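Local structure of salivary cystatin-L (Ixodes scapularis, 4ZM8) at residues R90-V95 against S107-E112. The protein inhibits host cysteine proteinases such as cathepsins L and S, suppressing the host's immune response to tick saliva during feeding. Sequence-based numbering, arbitrary orientation.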
loop_
_atom_site.group_PDB
_atom_site.type_symbol
_atom_site.label_atom_id
_atom_site.label_comp_id
_atom_site.label_asym_id
_atom_site.label_seq_id
_atom_site.Cartn_x
_atom_site.Cartn_y
_atom_site.Cartn_z
ATOM N N ARG A 90 23.602 -8.473 9.358
ATOM C CA ARG A 90 22.392 -8.103 10.089
ATOM C C ARG A 90 21.174 -8.852 9.552
ATOM O O ARG A 90 21.045 -9.091 8.352
ATOM C CB ARG A 90 22.138 -6.604 10.010
ATOM C CG ARG A 90 23.341 -5.830 9.618
ATOM C CD ARG A 90 22.919 -4.696 8.730
ATOM N NE ARG A 90 24.051 -4.204 7.972
ATOM C CZ ARG A 90 23.947 -3.323 6.988
ATOM N NH1 ARG A 90 22.754 -2.829 6.672
ATOM N NH2 ARG A 90 25.043 -2.929 6.338
ATOM N N THR A 91 20.279 -9.228 10.455
ATOM C CA THR A 91 19.037 -9.864 10.055
ATOM C C THR A 91 17.987 -8.785 9.808
ATOM O O THR A 91 17.653 -8.018 10.709
ATOM C CB THR A 91 18.561 -10.875 11.116
ATOM O OG1 THR A 91 19.546 -11.909 11.253
ATOM C CG2 THR A 91 17.266 -11.504 10.691
ATOM N N CYS A 92 17.494 -8.725 8.575
ATOM C CA CYS A 92 16.620 -7.646 8.117
ATOM C C CYS A 92 15.362 -8.197 7.460
ATOM O O CYS A 92 15.406 -9.212 6.769
ATOM C CB CYS A 92 17.361 -6.741 7.118
ATOM S SG CYS A 92 18.701 -5.720 7.799
ATOM N N THR A 93 14.237 -7.522 7.656
ATOM C CA THR A 93 13.014 -7.941 6.985
ATOM C C THR A 93 12.535 -6.873 6.021
ATOM O O THR A 93 12.673 -5.678 6.277
ATOM C CB THR A 93 11.883 -8.254 7.981
ATOM O OG1 THR A 93 12.402 -9.015 9.081
ATOM C CG2 THR A 93 10.794 -9.053 7.294
ATOM N N THR A 94 11.966 -7.316 4.909
ATOM C CA THR A 94 11.477 -6.401 3.904
ATOM C C THR A 94 10.427 -7.077 3.050
ATOM O O THR A 94 10.497 -8.288 2.813
ATOM C CB THR A 94 12.628 -5.877 2.995
ATOM O OG1 THR A 94 12.176 -4.743 2.251
ATOM C CG2 THR A 94 13.119 -6.951 2.018
ATOM N N VAL A 95 9.450 -6.297 2.592
ATOM C CA VAL A 95 8.501 -6.812 1.621
ATOM C C VAL A 95 8.786 -6.195 0.269
ATOM O O VAL A 95 9.103 -5.016 0.173
ATOM C CB VAL A 95 7.045 -6.520 1.996
ATOM C CG1 VAL A 95 6.122 -7.370 1.127
ATOM C CG2 VAL A 95 6.799 -6.771 3.473
ATOM N N SER A 107 9.714 -2.204 0.652
ATOM C CA SER A 107 9.371 -1.583 1.919
ATOM C C SER A 107 10.678 -1.323 2.635
ATOM O O SER A 107 11.674 -1.991 2.367
ATOM C CB SER A 107 8.458 -2.476 2.757
ATOM O OG SER A 107 9.150 -3.628 3.220
ATOM N N PRO A 108 10.696 -0.343 3.538
ATOM C CA PRO A 108 11.979 -0.076 4.189
ATOM C C PRO A 108 12.432 -1.233 5.092
ATOM O O PRO A 108 11.704 -1.645 5.994
ATOM C CB PRO A 108 11.698 1.198 5.000
ATOM C CG PRO A 108 10.506 1.821 4.332
ATOM C CD PRO A 108 9.678 0.665 3.864
ATOM N N PHE A 109 13.629 -1.746 4.813
ATOM C CA PHE A 109 14.297 -2.780 5.601
ATOM C C PHE A 109 14.171 -2.563 7.110
ATOM O O PHE A 109 14.737 -1.611 7.663
ATOM C CB PHE A 109 15.789 -2.841 5.219
ATOM C CG PHE A 109 16.079 -3.716 4.039
ATOM C CD1 PHE A 109 15.306 -3.644 2.896
ATOM C CD2 PHE A 109 17.133 -4.603 4.065
ATOM C CE1 PHE A 109 15.568 -4.445 1.803
ATOM C CE2 PHE A 109 17.403 -5.409 2.971
ATOM C CZ PHE A 109 16.611 -5.328 1.840
ATOM N N GLU A 110 13.421 -3.442 7.771
ATOM C CA GLU A 110 13.330 -3.397 9.218
ATOM C C GLU A 110 14.371 -4.358 9.768
ATOM O O GLU A 110 14.182 -5.584 9.775
ATOM C CB GLU A 110 11.922 -3.753 9.703
ATOM C CG GLU A 110 11.493 -3.002 10.970
ATOM C CD GLU A 110 11.770 -1.501 10.880
ATOM O OE1 GLU A 110 11.352 -0.871 9.883
ATOM O OE2 GLU A 110 12.413 -0.949 11.803
ATOM N N CYS A 111 15.494 -3.798 10.198
ATOM C CA CYS A 111 16.599 -4.626 10.643
ATOM C C CYS A 111 16.429 -5.051 12.091
ATOM O O CYS A 111 15.372 -4.852 12.694
ATOM C CB CYS A 111 17.928 -3.902 10.437
ATOM S SG CYS A 111 18.452 -3.900 8.699
ATOM N N GLU A 112 17.469 -5.662 12.639
ATOM C CA GLU A 112 17.382 -6.236 13.965
ATOM C C GLU A 112 18.397 -5.607 14.896
ATOM O O GLU A 112 19.602 -5.637 14.630
ATOM C CB GLU A 112 17.587 -7.739 13.899
ATOM C CG GLU A 112 17.343 -8.448 15.196
ATOM C CD GLU A 112 16.915 -9.868 14.955
ATOM O OE1 GLU A 112 15.796 -10.061 14.436
ATOM O OE2 GLU A 112 17.705 -10.787 15.256
#
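The C-terminal disulfide of a type 2 cystatin, Cys92 to Cys111, pins the tail 107-112 along the edge of strand 90-99, running antiparallel to it. The two SG atoms are 2.0 Å apart with a C-S-S-C torsion of 81°. Next to this crosslink, Thr93 and Glu110 form an antiparallel hydrogen-bonded pair. Glu110 N meets Thr93 O at 2.8 Å in the carbonyl plane, whereas Thr93 N approaches Glu110 O at 2.9 Å from above the carbonyl plane. Weaker CA-H...O contacts, from Cys92 to Glu110 O and from Phe109 to Thr93 O, line the same seam.

At the other end, Ser107 grips Val95 with both backbone and side chain: Ser107 N donates to Val95 O, and Val95 N gives a nearly straight bond (171°) to Ser107 OG, 2.8 Å away. The serine hydroxyl thus acts as acceptor for a strand amide. Thr94 OG1, anti to its backbone N (chi1 -166°), donates to Ser107 O at 2.8 Å. On the same side of the strand, the Phe109 ring lies obliquely against Thr94, whose CG2 is 3.5 Å from Phe109 CE1, while Phe109 CD2 reaches Cys92 CB at 3.7 Å.

The opposite edge of the strand is hydrogen-bonded to strand 39-68, through Cys92 with Leu63 and Thr94 with Leu61. In the crystallised dimer, an association that probably does not occur in vivo, Trp30 of the second subunit stacks on the Phe109 ring, and Arg90 forms a salt bridge with Asp41 of that subunit. A disulfide tying the chain's end to a strand of the antiparallel sheet, reinforced by backbone pairing, is characteristic of secreted type 2 cystatins.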